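Local structure of kelch-like protein 7 (Homo sapiens, 3II7) at residues 27-32 / 251-256; 32-37 / 265-270; 234-239 / 260-265. The protein serves, as a BTB-Kelch homodimer, as the substrate-specific adapter of a CUL3-RBX1 E3 ubiquitin ligase, this chain being its kelch-repeat domain. All coordinates share one frame; numbering follows the deposited sequence.

Interaction 1 (27-32 / 251-256); sequences RYFNPK and YVLAGF. With EDO (1,2-ethanediol), chain E.
Phe29 and Pro31 sit across from Leu253 and Tyr251, with CA atoms 8.5 Å apart in both pairs, too far for backbone pairing; the strands belong to different sheets and meet through side chains. This is a blade-to-blade contact of the kelch beta-propeller: strand 26-30 lies in the sheet that strand 290-295 completes, strand 249-254 in the neighbouring blade. Leu253 CD2 lies over one face of the Phe29 ring, 4.0 Å from its centroid and 11° off the normal, a CH-pi contact, while CD1 of the same leucine touches Phe29 CB. With CG anti to the backbone N (chi1 174°), Phe29 points toward the neighbouring blade, where CE2 comes 3.8 Å from Tyr251 CD1. The two rings are oblique, their planes inclined at 57°. Ile15 and Leu17 of strand 13-18 also pack on Leu253, and Ile265 on Phe29, which makes the seam a buried apolar layer. At the far end of Tyr251, Pro31 CB packs on the phenol, 3.4 Å from OH. The polar link is a water in the plane of the tyrosine ring, which donates to Pro31 O (2.7 Å) and hydrogen-bonds Tyr251 OH.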
loop_
_atom_site.group_PDB
_atom_site.type_symbol
_atom_site.label_atom_id
_atom_site.label_comp_id
_atom_site.label_asym_id
_atom_site.label_seq_id
_atom_site.Cartn_x
_atom_site.Cartn_y
_atom_site.Cartn_z
ATOM N N ARG A 27 13.507 -6.067 5.556
ATOM C CA ARG A 27 14.674 -5.689 4.765
ATOM C C ARG A 27 14.428 -4.423 3.956
ATOM O O ARG A 27 13.274 -4.114 3.591
ATOM C CB ARG A 27 15.065 -6.825 3.799
ATOM C CG ARG A 27 15.249 -8.211 4.412
ATOM C CD ARG A 27 15.929 -9.171 3.441
ATOM N NE ARG A 27 17.371 -9.255 3.665
ATOM C CZ ARG A 27 18.231 -9.951 2.919
ATOM N NH1 ARG A 27 17.801 -10.635 1.856
ATOM N NH2 ARG A 27 19.533 -9.960 3.237
ATOM N N TYR A 28 15.519 -3.693 3.685
ATOM C CA TYR A 28 15.503 -2.629 2.706
ATOM C C TYR A 28 15.950 -3.194 1.390
ATOM O O TYR A 28 16.957 -3.932 1.327
ATOM C CB TYR A 28 16.520 -1.543 3.044
ATOM C CG TYR A 28 16.214 -0.637 4.187
ATOM C CD1 TYR A 28 15.108 0.192 4.171
ATOM C CD2 TYR A 28 17.064 -0.564 5.278
ATOM C CE1 TYR A 28 14.848 1.041 5.202
ATOM C CE2 TYR A 28 16.811 0.306 6.311
ATOM C CZ TYR A 28 15.695 1.095 6.267
ATOM O OH TYR A 28 15.408 1.982 7.286
ATOM N N PHE A 29 15.245 -2.820 0.340
ATOM C CA PHE A 29 15.726 -2.914 -1.025
ATOM C C PHE A 29 16.272 -1.549 -1.473
ATOM O O PHE A 29 15.578 -0.521 -1.376
ATOM C CB PHE A 29 14.593 -3.321 -1.956
ATOM C CG PHE A 29 14.962 -3.311 -3.416
ATOM C CD1 PHE A 29 15.768 -4.311 -3.944
ATOM C CD2 PHE A 29 14.486 -2.305 -4.276
ATOM C CE1 PHE A 29 16.089 -4.322 -5.289
ATOM C CE2 PHE A 29 14.833 -2.310 -5.612
ATOM C CZ PHE A 29 15.636 -3.328 -6.111
ATOM N N ASN A 30 17.478 -1.544 -2.030
ATOM C CA ASN A 30 18.075 -0.302 -2.533
ATOM C C ASN A 30 18.071 -0.308 -4.065
ATOM O O ASN A 30 18.813 -1.078 -4.682
ATOM C CB ASN A 30 19.476 -0.165 -2.016
ATOM C CG ASN A 30 20.128 1.185 -2.403
ATOM O OD1 ASN A 30 19.634 1.916 -3.257
ATOM N ND2 ASN A 30 21.221 1.510 -1.738
ATOM N N PRO A 31 17.188 0.513 -4.688
ATOM C CA PRO A 31 17.090 0.498 -6.147
ATOM C C PRO A 31 18.388 0.892 -6.866
ATOM O O PRO A 31 18.563 0.544 -8.016
ATOM C CB PRO A 31 16.029 1.553 -6.447
ATOM C CG PRO A 31 15.390 1.872 -5.195
ATOM C CD PRO A 31 16.266 1.479 -4.076
ATOM N N LYS A 32 19.267 1.651 -6.198
ATOM C CA LYS A 32 20.495 2.096 -6.818
ATOM C C LYS A 32 21.478 0.951 -7.067
ATOM O O LYS A 32 22.139 0.919 -8.102
ATOM C CB LYS A 32 21.125 3.241 -6.020
ATOM C CG LYS A 32 20.452 4.563 -6.389
ATOM C CD LYS A 32 21.136 5.742 -5.818
ATOM C CE LYS A 32 20.443 7.034 -6.250
ATOM N NZ LYS A 32 20.490 7.230 -7.731
ATOM N N TYR A 251 8.756 -0.747 -8.903
ATOM C CA TYR A 251 9.356 -2.030 -8.511
ATOM C C TYR A 251 8.294 -2.907 -7.898
ATOM O O TYR A 251 7.611 -2.475 -6.973
ATOM C CB TYR A 251 10.501 -1.819 -7.489
ATOM C CG TYR A 251 11.614 -0.973 -8.012
ATOM C CD1 TYR A 251 12.720 -1.539 -8.635
ATOM C CD2 TYR A 251 11.552 0.409 -7.924
ATOM C CE1 TYR A 251 13.756 -0.738 -9.154
ATOM C CE2 TYR A 251 12.579 1.211 -8.427
ATOM C CZ TYR A 251 13.666 0.638 -9.048
ATOM O OH TYR A 251 14.659 1.436 -9.573
ATOM N N VAL A 252 8.140 -4.118 -8.422
ATOM C CA VAL A 252 7.284 -5.155 -7.798
ATOM C C VAL A 252 8.264 -6.117 -7.122
ATOM O O VAL A 252 9.027 -6.849 -7.789
ATOM C CB VAL A 252 6.412 -5.885 -8.791
ATOM C CG1 VAL A 252 5.509 -6.901 -8.081
ATOM C CG2 VAL A 252 5.554 -4.868 -9.623
ATOM N N LEU A 253 8.251 -6.094 -5.791
ATOM C CA LEU A 253 9.276 -6.738 -5.008
ATOM C C LEU A 253 8.795 -8.028 -4.357
ATOM O O LEU A 253 9.599 -8.783 -3.839
ATOM C CB LEU A 253 9.811 -5.788 -3.935
ATOM C CG LEU A 253 10.519 -4.542 -4.417
ATOM C CD1 LEU A 253 11.010 -3.733 -3.207
ATOM C CD2 LEU A 253 11.675 -4.889 -5.349
ATOM N N ALA A 254 7.482 -8.229 -4.337
ATOM C CA ALA A 254 6.894 -9.491 -3.847
ATOM C C ALA A 254 5.497 -9.644 -4.424
ATOM O O ALA A 254 4.893 -8.694 -4.865
ATOM C CB ALA A 254 6.841 -9.498 -2.295
ATOM N N GLY A 255 4.999 -10.851 -4.420
ATOM C CA GLY A 255 3.618 -11.099 -4.813
ATOM C C GLY A 255 3.259 -12.558 -4.669
ATOM O O GLY A 255 4.098 -13.439 -4.838
ATOM N N PHE A 256 1.996 -12.801 -4.340
ATOM C CA PHE A 256 1.431 -14.133 -4.255
ATOM C C PHE A 256 0.764 -14.454 -5.561
ATOM O O PHE A 256 -0.078 -13.709 -6.045
ATOM C CB PHE A 256 0.406 -14.210 -3.120
ATOM C CG PHE A 256 -0.233 -15.565 -2.965
ATOM C CD1 PHE A 256 0.550 -16.697 -2.879
ATOM C CD2 PHE A 256 -1.614 -15.707 -2.915
ATOM C CE1 PHE A 256 -0.025 -17.958 -2.735
ATOM C CE2 PHE A 256 -2.195 -16.965 -2.758
ATOM C CZ PHE A 256 -1.389 -18.090 -2.692
HETATM C C1 EDO E . 15.089 -11.015 -0.764
HETATM O O1 EDO E . 15.200 -11.037 0.680
HETATM C C2 EDO E . 15.249 -12.416 -1.316
HETATM O O2 EDO E . 16.486 -12.966 -0.817
HETATM O O HOH W 1 16.921 0.457 -10.134
#

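Interaction 2 (32-37 / 265-270); sequences KDYSWT and ILEYNT
Tyr34 reaches across to Glu267 and donates a hydrogen bond from its hydroxyl to the carboxylate: OH to OE1 is 2.5 Å, a short hydrogen bond. OE1 receives it on its syn lone pair and lies in the plane of the tyrosine ring, at the edge. The two side chains approach each other from their own blades, and the carboxylate is turned 62° from the ring. Glu267 OE2 is 3.4 Å from Tyr34 CE1, so the carboxylate lies against that corner of the ring.

Beside this bond runs an apolar contact with Ile265. Its CD1 touches the ring edge at Tyr34 CD1, 4.1 Å away, while CG2, the other branch, approaches the edge of the Trp36 indole at CZ2 (4.4 Å, a looser touch). Ile265 holds CG1 between its backbone N and carbonyl carbon (chi1 71°), which sends one branch to each aromatic ring.

Further out, Asp33 shapes the turn that carries Tyr34. Its OD1 accepts from Ser35 N at 3.0 Å, an Asx turn, and from Ser35 OG at 2.7 Å, both reaching it from the same face of the carboxylate. On the other blade, Asn278 ND2 of strand 274-278 bonds Glu267 OE2, so both carboxylate oxygens have partners. Val281 packs against Tyr34, Trp36 and Ile265, and Phe29 meets the Trp36 ring.

The contact thus ties the turn between strands 26-30 and 35-38 to strand 264-269 of the adjoining propeller blade. A buried carboxylate gripped by a phenol and an amide is probably stabilised as the anion, and the short Tyr34-Glu267 bond is consistent with a charged acceptor.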
loop_
_atom_site.group_PDB
_atom_site.type_symbol
_atom_site.label_atom_id
_atom_site.label_comp_id
_atom_site.label_asym_id
_atom_site.label_seq_id
_atom_site.Cartn_x
_atom_site.Cartn_y
_atom_site.Cartn_z
ATOM N N LYS A 32 19.267 1.651 -6.198
ATOM C CA LYS A 32 20.495 2.096 -6.818
ATOM C C LYS A 32 21.478 0.951 -7.067
ATOM O O LYS A 32 22.139 0.919 -8.102
ATOM C CB LYS A 32 21.125 3.241 -6.020
ATOM C CG LYS A 32 20.452 4.563 -6.389
ATOM C CD LYS A 32 21.136 5.742 -5.818
ATOM C CE LYS A 32 20.443 7.034 -6.250
ATOM N NZ LYS A 32 20.490 7.230 -7.731
ATOM N N ASP A 33 21.551 -0.004 -6.150
ATOM C CA ASP A 33 22.537 -1.088 -6.288
ATOM C C ASP A 33 21.932 -2.499 -6.264
ATOM O O ASP A 33 22.667 -3.489 -6.306
ATOM C CB ASP A 33 23.665 -0.930 -5.243
ATOM C CG ASP A 33 23.199 -1.146 -3.798
ATOM O OD1 ASP A 33 22.026 -1.435 -3.564
ATOM O OD2 ASP A 33 24.040 -0.988 -2.871
ATOM N N TYR A 34 20.606 -2.564 -6.210
ATOM C CA TYR A 34 19.831 -3.808 -6.138
ATOM C C TYR A 34 20.106 -4.682 -4.915
ATOM O O TYR A 34 19.836 -5.876 -4.936
ATOM C CB TYR A 34 19.979 -4.604 -7.419
ATOM C CG TYR A 34 19.363 -3.919 -8.572
ATOM C CD1 TYR A 34 18.006 -4.061 -8.816
ATOM C CD2 TYR A 34 20.103 -3.148 -9.444
ATOM C CE1 TYR A 34 17.396 -3.434 -9.889
ATOM C CE2 TYR A 34 19.500 -2.513 -10.526
ATOM C CZ TYR A 34 18.140 -2.668 -10.730
ATOM O OH TYR A 34 17.509 -2.069 -11.775
ATOM N N SER A 35 20.599 -4.076 -3.847
ATOM C CA SER A 35 20.931 -4.822 -2.647
ATOM C C SER A 35 19.734 -4.947 -1.697
ATOM O O SER A 35 18.819 -4.112 -1.694
ATOM C CB SER A 35 22.092 -4.160 -1.923
ATOM O OG SER A 35 21.691 -2.942 -1.329
ATOM N N TRP A 36 19.772 -6.011 -0.905
ATOM C CA TRP A 36 18.844 -6.241 0.199
ATOM C C TRP A 36 19.642 -6.147 1.493
ATOM O O TRP A 36 20.733 -6.784 1.622
ATOM C CB TRP A 36 18.229 -7.628 0.097
ATOM C CG TRP A 36 17.246 -7.844 -1.027
ATOM C CD1 TRP A 36 17.482 -8.504 -2.237
ATOM C CD2 TRP A 36 15.886 -7.482 -1.040
ATOM N NE1 TRP A 36 16.333 -8.553 -2.969
ATOM C CE2 TRP A 36 15.335 -7.933 -2.270
ATOM C CE3 TRP A 36 15.047 -6.836 -0.123
ATOM C CZ2 TRP A 36 14.012 -7.730 -2.598
ATOM C CZ3 TRP A 36 13.734 -6.631 -0.462
ATOM C CH2 TRP A 36 13.224 -7.085 -1.688
ATOM N N THR A 37 19.134 -5.369 2.456
ATOM C CA THR A 37 19.783 -5.227 3.751
ATOM C C THR A 37 18.814 -5.444 4.888
ATOM O O THR A 37 17.734 -4.882 4.894
ATOM C CB THR A 37 20.402 -3.817 3.907
ATOM O OG1 THR A 37 21.275 -3.559 2.804
ATOM C CG2 THR A 37 21.182 -3.714 5.222
ATOM N N ILE A 265 12.288 -10.008 -8.964
ATOM C CA ILE A 265 11.615 -8.726 -8.982
ATOM C C ILE A 265 11.252 -8.304 -10.398
ATOM O O ILE A 265 11.903 -8.702 -11.377
ATOM C CB ILE A 265 12.430 -7.586 -8.252
ATOM C CG1 ILE A 265 13.661 -7.185 -9.041
ATOM C CG2 ILE A 265 12.838 -8.015 -6.814
ATOM C CD1 ILE A 265 14.294 -5.883 -8.571
ATOM N N LEU A 266 10.226 -7.470 -10.490
ATOM C CA LEU A 266 9.812 -6.868 -11.740
ATOM C C LEU A 266 10.073 -5.353 -11.671
ATOM O O LEU A 266 9.915 -4.726 -10.617
ATOM C CB LEU A 266 8.304 -7.069 -11.978
ATOM C CG LEU A 266 7.754 -8.487 -11.888
ATOM C CD1 LEU A 266 6.263 -8.507 -12.146
ATOM C CD2 LEU A 266 8.495 -9.480 -12.845
ATOM N N GLU A 267 10.478 -4.774 -12.793
ATOM C CA GLU A 267 10.770 -3.345 -12.853
ATOM C C GLU A 267 10.047 -2.759 -14.045
ATOM O O GLU A 267 10.122 -3.296 -15.145
ATOM C CB GLU A 267 12.259 -3.112 -12.997
ATOM C CG GLU A 267 13.084 -3.743 -11.925
ATOM C CD GLU A 267 14.564 -3.562 -12.169
ATOM O OE1 GLU A 267 15.037 -2.412 -12.134
ATOM O OE2 GLU A 267 15.255 -4.564 -12.343
ATOM N N TYR A 268 9.337 -1.656 -13.812
ATOM C CA TYR A 268 8.582 -0.956 -14.869
ATOM C C TYR A 268 9.143 0.443 -15.072
ATOM O O TYR A 268 9.175 1.240 -14.122
ATOM C CB TYR A 268 7.110 -0.868 -14.505
ATOM C CG TYR A 268 6.233 -0.164 -15.547
ATOM C CD1 TYR A 268 6.094 -0.668 -16.827
ATOM C CD2 TYR A 268 5.560 1.020 -15.233
ATOM C CE1 TYR A 268 5.303 -0.023 -17.765
ATOM C CE2 TYR A 268 4.768 1.655 -16.131
ATOM C CZ TYR A 268 4.640 1.143 -17.420
ATOM O OH TYR A 268 3.872 1.843 -18.321
ATOM N N ASN A 269 9.561 0.739 -16.298
ATOM C CA ASN A 269 10.026 2.071 -16.633
ATOM C C ASN A 269 8.833 2.885 -17.147
ATOM O O ASN A 269 8.352 2.657 -18.257
ATOM C CB ASN A 269 11.130 1.990 -17.683
ATOM C CG ASN A 269 11.733 3.329 -17.986
ATOM O OD1 ASN A 269 11.055 4.346 -17.909
ATOM N ND2 ASN A 269 12.988 3.336 -18.420
ATOM N N THR A 270 8.344 3.811 -16.323
ATOM C CA THR A 270 7.127 4.568 -16.638
ATOM C C THR A 270 7.310 5.457 -17.877
ATOM O O THR A 270 6.342 5.795 -18.533
ATOM C CB THR A 270 6.665 5.435 -15.459
ATOM O OG1 THR A 270 7.696 6.355 -15.094
ATOM C CG2 THR A 270 6.262 4.580 -14.243
#

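Interaction 3 (234-239 / 260-265). With EDO (1,2-ethanediol), chain J.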
loop_
_atom_site.group_PDB
_atom_site.type_symbol
_atom_site.label_atom_id
_atom_site.label_comp_id
_atom_site.label_asym_id
_atom_site.label_seq_id
_atom_site.Cartn_x
_atom_site.Cartn_y
_atom_site.Cartn_z
ATOM N N MET A 234 2.366 -6.571 -16.728
ATOM C CA MET A 234 3.469 -7.242 -16.077
ATOM C C MET A 234 3.733 -8.569 -16.748
ATOM O O MET A 234 2.808 -9.206 -17.243
ATOM C CB MET A 234 3.151 -7.533 -14.601
ATOM C CG MET A 234 3.085 -6.344 -13.699
ATOM S SD MET A 234 2.787 -6.902 -11.986
ATOM C CE MET A 234 1.073 -7.195 -12.163
ATOM N N PRO A 235 5.004 -9.035 -16.704
ATOM C CA PRO A 235 5.331 -10.390 -17.219
ATOM C C PRO A 235 4.865 -11.570 -16.332
ATOM O O PRO A 235 5.108 -12.742 -16.677
ATOM C CB PRO A 235 6.854 -10.360 -17.338
ATOM C CG PRO A 235 7.306 -9.310 -16.461
ATOM C CD PRO A 235 6.202 -8.288 -16.324
ATOM N N TRP A 236 4.160 -11.266 -15.237
ATOM C CA TRP A 236 3.780 -12.234 -14.226
ATOM C C TRP A 236 2.319 -11.983 -13.904
ATOM O O TRP A 236 1.910 -10.822 -13.718
ATOM C CB TRP A 236 4.620 -11.983 -12.981
ATOM C CG TRP A 236 4.308 -12.839 -11.768
ATOM C CD1 TRP A 236 4.759 -14.128 -11.511
ATOM C CD2 TRP A 236 3.577 -12.442 -10.620
ATOM N NE1 TRP A 236 4.311 -14.541 -10.292
ATOM C CE2 TRP A 236 3.574 -13.539 -9.723
ATOM C CE3 TRP A 236 2.880 -11.273 -10.261
ATOM C CZ2 TRP A 236 2.935 -13.486 -8.493
ATOM C CZ3 TRP A 236 2.238 -11.239 -9.029
ATOM C CH2 TRP A 236 2.273 -12.340 -8.170
ATOM N N LYS A 237 1.552 -13.045 -13.804
ATOM C CA LYS A 237 0.112 -12.944 -13.461
ATOM C C LYS A 237 -0.157 -13.670 -12.159
ATOM O O LYS A 237 -0.089 -14.890 -12.106
ATOM C CB LYS A 237 -0.724 -13.570 -14.569
ATOM C CG LYS A 237 -2.195 -13.371 -14.417
ATOM C CD LYS A 237 -2.942 -13.575 -15.729
ATOM C CE LYS A 237 -4.384 -13.271 -15.576
ATOM N NZ LYS A 237 -5.132 -13.534 -16.882
ATOM N N GLY A 238 -0.429 -12.895 -11.114
ATOM C CA GLY A 238 -0.746 -13.436 -9.803
ATOM C C GLY A 238 -1.943 -12.702 -9.212
ATOM O O GLY A 238 -2.683 -12.032 -9.935
ATOM N N VAL A 239 -2.111 -12.803 -7.902
ATOM C CA VAL A 239 -3.304 -12.243 -7.238
ATOM C C VAL A 239 -3.009 -11.099 -6.253
ATOM O O VAL A 239 -3.913 -10.337 -5.904
ATOM C CB VAL A 239 -4.136 -13.351 -6.552
ATOM C CG1 VAL A 239 -4.734 -14.318 -7.613
ATOM C CG2 VAL A 239 -3.317 -14.120 -5.466
ATOM N N GLY A 260 2.106 -20.381 -6.067
ATOM C CA GLY A 260 3.395 -19.989 -5.499
ATOM C C GLY A 260 3.526 -18.484 -5.364
ATOM O O GLY A 260 2.522 -17.764 -5.145
ATOM N N ARG A 261 4.750 -17.993 -5.503
ATOM C CA ARG A 261 5.021 -16.575 -5.326
ATOM C C ARG A 261 5.863 -16.037 -6.463
ATOM O O ARG A 261 6.493 -16.799 -7.235
ATOM C CB ARG A 261 5.727 -16.358 -3.997
ATOM C CG ARG A 261 7.148 -16.966 -3.919
ATOM C CD ARG A 261 7.767 -16.815 -2.543
ATOM N NE ARG A 261 9.127 -17.346 -2.582
ATOM C CZ ARG A 261 9.758 -17.942 -1.584
ATOM N NH1 ARG A 261 9.175 -18.126 -0.424
ATOM N NH2 ARG A 261 11.003 -18.372 -1.773
ATOM N N LEU A 262 5.897 -14.720 -6.563
ATOM C CA LEU A 262 6.824 -14.047 -7.426
ATOM C C LEU A 262 8.237 -14.418 -7.019
ATOM O O LEU A 262 8.595 -14.371 -5.829
ATOM C CB LEU A 262 6.642 -12.535 -7.341
ATOM C CG LEU A 262 7.516 -11.664 -8.231
ATOM C CD1 LEU A 262 7.130 -11.822 -9.718
ATOM C CD2 LEU A 262 7.426 -10.170 -7.815
ATOM N N GLY A 263 9.027 -14.846 -8.002
ATOM C CA GLY A 263 10.350 -15.357 -7.713
ATOM C C GLY A 263 11.472 -14.339 -7.845
ATOM O O GLY A 263 12.451 -14.388 -7.087
ATOM N N HIS A 264 11.366 -13.472 -8.857
ATOM C CA HIS A 264 12.353 -12.417 -9.128
ATOM C C HIS A 264 11.636 -11.112 -9.316
ATOM O O HIS A 264 10.504 -11.090 -9.764
ATOM C CB HIS A 264 13.179 -12.748 -10.361
ATOM C CG HIS A 264 14.154 -13.845 -10.127
ATOM N ND1 HIS A 264 13.788 -15.173 -10.187
ATOM C CD2 HIS A 264 15.459 -13.824 -9.748
ATOM C CE1 HIS A 264 14.841 -15.928 -9.894
ATOM N NE2 HIS A 264 15.864 -15.131 -9.614
ATOM N N ILE A 265 12.288 -10.008 -8.964
ATOM C CA ILE A 265 11.615 -8.726 -8.982
ATOM C C ILE A 265 11.252 -8.304 -10.398
ATOM O O ILE A 265 11.903 -8.702 -11.377
ATOM C CB ILE A 265 12.430 -7.586 -8.252
ATOM C CG1 ILE A 265 13.661 -7.185 -9.041
ATOM C CG2 ILE A 265 12.838 -8.015 -6.814
ATOM C CD1 ILE A 265 14.294 -5.883 -8.571
HETATM C C1 EDO J . 3.360 -16.530 -14.111
HETATM O O1 EDO J . 2.631 -15.553 -14.851
HETATM C C2 EDO J . 2.644 -16.787 -12.812
HETATM O O2 EDO J . 1.300 -17.214 -13.055
HETATM O O HOH W 2 5.118 -17.148 -9.525
#
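Trp236 and Leu262 make the apolar part of this contact, a CH-pi arrangement in which Leu262 CD1 stands 3.6 Å from the centroid of the five-membered indole ring, 9° off its normal. The nearest ring atom is CG, also 3.6 Å from Leu262 CD1. Leu262 CB lies against the same indole farther along, near CE2 and CZ2. Trp236 extends its indole with CG anti to the backbone N (chi1 176°), and its own chain folds back over the opposite face, where Gly238 N lies 3.7 Å above the ring plane. One face thus carries the leucine methyl and the other, toward its rim, the peptide nitrogen of Gly238.

The polar link goes through water. One molecule, in the plane of the indole at its edge, accepts from Trp236 NE1 at 2.8 Å and donates to Arg261 O at 2.7 Å. It is the hydrogen-bonded link here, tying the ring to the facing backbone, since no direct bond joins the two segments.

A 1,2-ethanediol, probably from the crystallisation liquor, binds next door to the backbone of Lys237: its O1 accepts from Lys237 N and its O2 donates to Lys237 O, both at 2.9 Å. Its C2 also rests near Trp236 CD1.

In the propeller, 234-239 belongs to the connection from strand 227-230 to strand 242-246, which passes from one blade to the next, and 260-262 to the loop leading into strand 264-269. Leu266 of that strand packs against Met234, Pro235 and Trp236, Val252 of strand 249-254 touches Leu262, and backbone hydrogen bonds join Val239 to Phe256 and Leu262 to Gly255.

After strand 13-18 the chain lays down strands 26-30 and 35-38, whose partners across the blade seam come more than two hundred residues later. Interaction 1 closes its loop when 251-256 arrives, and interaction 2 at 265-270; their segments alternate, so the loops cross, sharing Lys32. Both tie the N-terminal strands to the blade of strands 242-246 to 274-278, across the seam where the last blade meets the first, whose sheet strand 290-295 completes. Interaction 3 is more local: 234-239 meets 260-265 about twenty residues on, nested within the loop of interaction 2 but crossing that of interaction 1. It joins the inter-blade connection to the same blade, sharing Ile265 with interaction 2.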